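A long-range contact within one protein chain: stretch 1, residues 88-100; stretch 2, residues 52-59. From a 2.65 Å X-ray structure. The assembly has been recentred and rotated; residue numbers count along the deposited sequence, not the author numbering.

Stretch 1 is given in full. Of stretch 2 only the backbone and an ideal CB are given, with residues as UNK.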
# COMPACT_ATOMS: atom_id res chain seq x y z
N LEU A 88 11.08 -23.79 -11.46
CA LEU A 88 10.56 -24.71 -12.47
C LEU A 88 11.07 -24.45 -13.88
O LEU A 88 10.77 -25.22 -14.78
CB LEU A 88 9.02 -24.64 -12.50
CG LEU A 88 8.30 -24.90 -11.16
CD1 LEU A 88 6.78 -24.70 -11.30
CD2 LEU A 88 8.62 -26.29 -10.62
N PHE A 89 11.83 -23.38 -14.07
CA PHE A 89 12.21 -22.97 -15.40
C PHE A 89 13.43 -23.78 -15.79
O PHE A 89 14.35 -23.90 -15.00
CB PHE A 89 12.53 -21.46 -15.45
CG PHE A 89 12.56 -20.87 -16.84
CD1 PHE A 89 11.41 -20.33 -17.41
CD2 PHE A 89 13.75 -20.82 -17.56
CE1 PHE A 89 11.44 -19.77 -18.69
CE2 PHE A 89 13.79 -20.26 -18.84
CZ PHE A 89 12.63 -19.74 -19.40
N PRO A 90 13.45 -24.31 -17.02
CA PRO A 90 14.61 -25.08 -17.47
C PRO A 90 15.89 -24.25 -17.52
O PRO A 90 15.89 -23.13 -18.00
CB PRO A 90 14.23 -25.50 -18.88
CG PRO A 90 12.74 -25.34 -18.95
CD PRO A 90 12.43 -24.19 -18.08
N ASN A 91 16.99 -24.82 -17.03
CA ASN A 91 18.29 -24.16 -17.06
C ASN A 91 18.89 -24.03 -18.45
O ASN A 91 19.69 -23.13 -18.67
CB ASN A 91 19.30 -24.88 -16.17
CG ASN A 91 18.99 -24.74 -14.70
OD1 ASN A 91 19.10 -23.65 -14.14
ND2 ASN A 91 18.59 -25.83 -14.08
N ASP A 92 18.53 -24.93 -19.37
CA ASP A 92 19.17 -24.91 -20.68
C ASP A 92 18.65 -23.79 -21.57
O ASP A 92 19.29 -23.48 -22.56
CB ASP A 92 19.17 -26.29 -21.40
CG ASP A 92 17.80 -26.99 -21.41
OD1 ASP A 92 16.76 -26.32 -21.56
OD2 ASP A 92 17.75 -28.23 -21.26
N LYS A 93 17.54 -23.14 -21.19
CA LYS A 93 16.82 -22.20 -22.05
C LYS A 93 17.08 -20.74 -21.70
O LYS A 93 16.17 -19.97 -21.41
CB LYS A 93 15.34 -22.54 -21.99
CG LYS A 93 15.02 -23.72 -22.88
CD LYS A 93 13.57 -24.16 -22.75
CE LYS A 93 12.97 -24.54 -24.10
NZ LYS A 93 13.83 -25.47 -24.91
N GLU A 94 18.35 -20.36 -21.76
CA GLU A 94 18.80 -19.03 -21.39
C GLU A 94 18.29 -17.97 -22.34
O GLU A 94 17.90 -16.88 -21.89
CB GLU A 94 20.32 -18.98 -21.33
CG GLU A 94 20.89 -17.61 -21.01
CD GLU A 94 22.39 -17.65 -20.87
OE1 GLU A 94 23.08 -17.08 -21.72
OE2 GLU A 94 22.88 -18.25 -19.90
N GLU A 95 18.32 -18.25 -23.64
CA GLU A 95 17.89 -17.26 -24.62
C GLU A 95 16.42 -16.87 -24.38
O GLU A 95 16.06 -15.69 -24.48
CB GLU A 95 18.13 -17.75 -26.06
CG GLU A 95 19.61 -17.94 -26.41
CD GLU A 95 20.50 -16.74 -26.04
OE1 GLU A 95 20.28 -15.63 -26.57
OE2 GLU A 95 21.44 -16.91 -25.21
N GLU A 96 15.60 -17.84 -24.01
CA GLU A 96 14.18 -17.60 -23.78
C GLU A 96 13.94 -16.80 -22.48
O GLU A 96 13.05 -15.95 -22.41
CB GLU A 96 13.41 -18.93 -23.77
CG GLU A 96 13.30 -19.62 -25.13
CD GLU A 96 14.54 -20.40 -25.61
OE1 GLU A 96 15.42 -20.83 -24.80
OE2 GLU A 96 14.63 -20.61 -26.84
N ALA A 97 14.76 -17.07 -21.47
CA ALA A 97 14.75 -16.28 -20.25
C ALA A 97 15.16 -14.84 -20.51
O ALA A 97 14.50 -13.90 -20.06
CB ALA A 97 15.67 -16.90 -19.23
N LYS A 98 16.26 -14.67 -21.25
CA LYS A 98 16.77 -13.33 -21.59
C LYS A 98 15.72 -12.51 -22.33
O LYS A 98 15.47 -11.37 -21.96
CB LYS A 98 18.01 -13.45 -22.45
CG LYS A 98 18.53 -12.15 -23.02
CD LYS A 98 19.97 -12.30 -23.50
CE LYS A 98 20.12 -13.22 -24.71
NZ LYS A 98 19.84 -12.46 -25.95
N GLU A 99 15.12 -13.13 -23.34
CA GLU A 99 14.03 -12.51 -24.08
C GLU A 99 12.93 -12.07 -23.15
O GLU A 99 12.43 -10.96 -23.29
CB GLU A 99 13.44 -13.47 -25.10
CG GLU A 99 12.50 -12.80 -26.09
CD GLU A 99 11.72 -13.77 -26.97
OE1 GLU A 99 11.59 -14.97 -26.59
OE2 GLU A 99 11.23 -13.32 -28.04
N LEU A 100 12.55 -12.92 -22.19
CA LEU A 100 11.47 -12.58 -21.26
C LEU A 100 11.86 -11.43 -20.33
O LEU A 100 11.05 -10.53 -20.10
CB LEU A 100 11.01 -13.79 -20.43
CG LEU A 100 10.01 -14.75 -21.13
CD1 LEU A 100 10.01 -16.14 -20.49
CD2 LEU A 100 8.60 -14.17 -21.15
N UNK A 52 3.08 -25.41 -25.97
CA UNK A 52 3.63 -26.57 -26.74
C UNK A 52 5.17 -26.76 -26.80
O UNK A 52 5.62 -27.84 -27.20
CB UNK A 52 3.13 -26.45 -28.18
N UNK A 53 5.95 -25.74 -26.41
CA UNK A 53 7.40 -25.87 -26.14
C UNK A 53 7.78 -25.82 -24.64
O UNK A 53 8.95 -26.02 -24.31
CB UNK A 53 8.15 -24.75 -26.87
N UNK A 54 6.79 -25.54 -23.77
CA UNK A 54 6.96 -25.51 -22.30
C UNK A 54 7.19 -24.13 -21.68
O UNK A 54 7.24 -24.01 -20.46
CB UNK A 54 8.14 -26.40 -21.92
N UNK A 55 7.33 -23.10 -22.51
CA UNK A 55 7.69 -21.75 -22.07
C UNK A 55 6.54 -20.80 -22.29
O UNK A 55 5.94 -20.81 -23.36
CB UNK A 55 8.93 -21.25 -22.81
N UNK A 56 6.25 -19.98 -21.29
CA UNK A 56 5.28 -18.91 -21.44
C UNK A 56 5.73 -17.95 -22.57
O UNK A 56 6.88 -17.54 -22.61
CB UNK A 56 5.11 -18.16 -20.12
N UNK A 57 4.84 -17.63 -23.51
CA UNK A 57 5.17 -16.70 -24.59
C UNK A 57 5.21 -15.27 -24.08
O UNK A 57 4.56 -14.96 -23.08
CB UNK A 57 4.16 -16.82 -25.73
N UNK A 58 5.94 -14.41 -24.77
CA UNK A 58 6.00 -12.97 -24.43
C UNK A 58 4.63 -12.31 -24.33
O UNK A 58 4.38 -11.53 -23.41
CB UNK A 58 6.83 -12.23 -25.48
N UNK A 59 3.77 -12.59 -25.29
CA UNK A 59 2.43 -12.00 -25.30
C UNK A 59 1.66 -12.35 -24.03
O UNK A 59 1.05 -11.49 -23.40
CB UNK A 59 1.65 -12.47 -26.53

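Position 52 lies far from stretch 1. No atom of stretch 1 comes within 5.5 Å of its ideal CB. The phi of 66° suits glycine best, then asparagine or aspartate. The deposited residue is Ser52, a less usual choice, with no contact to stretch 1.

At position 53, CA-to-CB points toward stretch 1, but the ideal CB has open space around it. The nearby feature is the end of the Lys93 side chain, with its methylenes and charged NZ. A polar side chain of medium length would suit, and an acidic one would also suit the positive charge. The residue is Asn53. Asn53 ND2 lies 4.2 Å from Lys93 CE, a loose contact. Asn53 OD1 accepts a weak hydrogen bond, at 3.4 Å, from the backbone N of position 55. The residue is poorly ordered, so these distances are approximate.

Position 54 has phi 97° and psi -5°. A CB here would be jammed against the carbonyl O of Asn53, whatever stretch 1 offers. This calls for glycine, and the residue is Gly54.

Position 55 faces stretch 1 directly. Its ideal CB is 5.0 Å from Phe89 CE1, 5.1 Å from Glu96 CB and 5.4 Å from Lys93 CE. These are carbon neighbours, and they leave room for a medium-sized apolar chain. Isoleucine, leucine, valine or methionine would fit. The residue is Ile55, and it has the largest covered area of the contact. Ile55 CD1 reaches Phe89 CE1 at 3.7 Å, approaching the ring obliquely. The same CD1 lies 4.0 Å from Lys93 CD and 4.1 Å from Pro90 CD. Ile55 CG2 packs against Leu100 CD1 at 4.2 Å and Glu96 CB at 4.4 Å.

At position 56, CA-to-CB points sideways. The ideal CB is 5.3 Å from Leu100 CD1, so several small or medium residues are possible. The residue is Ser56. Its closest contact is through the backbone, with Ser56 O 4.0 Å from Leu100 CD1.

Position 57 points away and precedes a helix. Serine, threonine, aspartate or asparagine would suit an N-cap. The residue is Ser57, whose side chain caps a backbone N just past the stretch.

Position 58 begins the helix. CA-to-CB points sideways; the ideal CB is 5.1 Å from Leu100 CD2 and 5.2 Å from Glu99 OE2. A flexible apolar chain could reach the leucine, and a basic one could approach the carboxylate. The residue is Leu58. Leu58 CD1 meets Leu100 CD2 at 3.8 Å and Glu99 CD at 3.6 Å.

Position 59 is out of reach, and many polar residues would suit. The residue is Asp59.

Stretch 2 52-59: SNGISSLD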
# COMPACT_ATOMS: atom_id res chain seq x y z
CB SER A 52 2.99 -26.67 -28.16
OG SER A 52 3.57 -25.79 -29.12
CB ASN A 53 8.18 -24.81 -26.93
CG ASN A 53 8.25 -23.47 -26.20
OD1 ASN A 53 7.22 -22.86 -25.90
ND2 ASN A 53 9.46 -23.03 -25.90
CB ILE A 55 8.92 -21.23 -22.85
CG1 ILE A 55 10.14 -22.12 -22.59
CG2 ILE A 55 9.25 -19.77 -22.51
CD1 ILE A 55 10.43 -22.34 -21.11
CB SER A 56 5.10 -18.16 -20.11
OG SER A 56 4.52 -18.97 -19.11
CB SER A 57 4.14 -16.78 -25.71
OG SER A 57 2.88 -16.32 -25.25
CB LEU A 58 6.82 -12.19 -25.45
CG LEU A 58 8.25 -11.81 -25.08
CD1 LEU A 58 9.08 -13.03 -24.71
CD2 LEU A 58 8.89 -11.05 -26.24
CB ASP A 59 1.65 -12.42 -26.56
CG ASP A 59 2.20 -11.77 -27.84
OD1 ASP A 59 2.56 -10.57 -27.79
OD2 ASP A 59 2.27 -12.45 -28.88
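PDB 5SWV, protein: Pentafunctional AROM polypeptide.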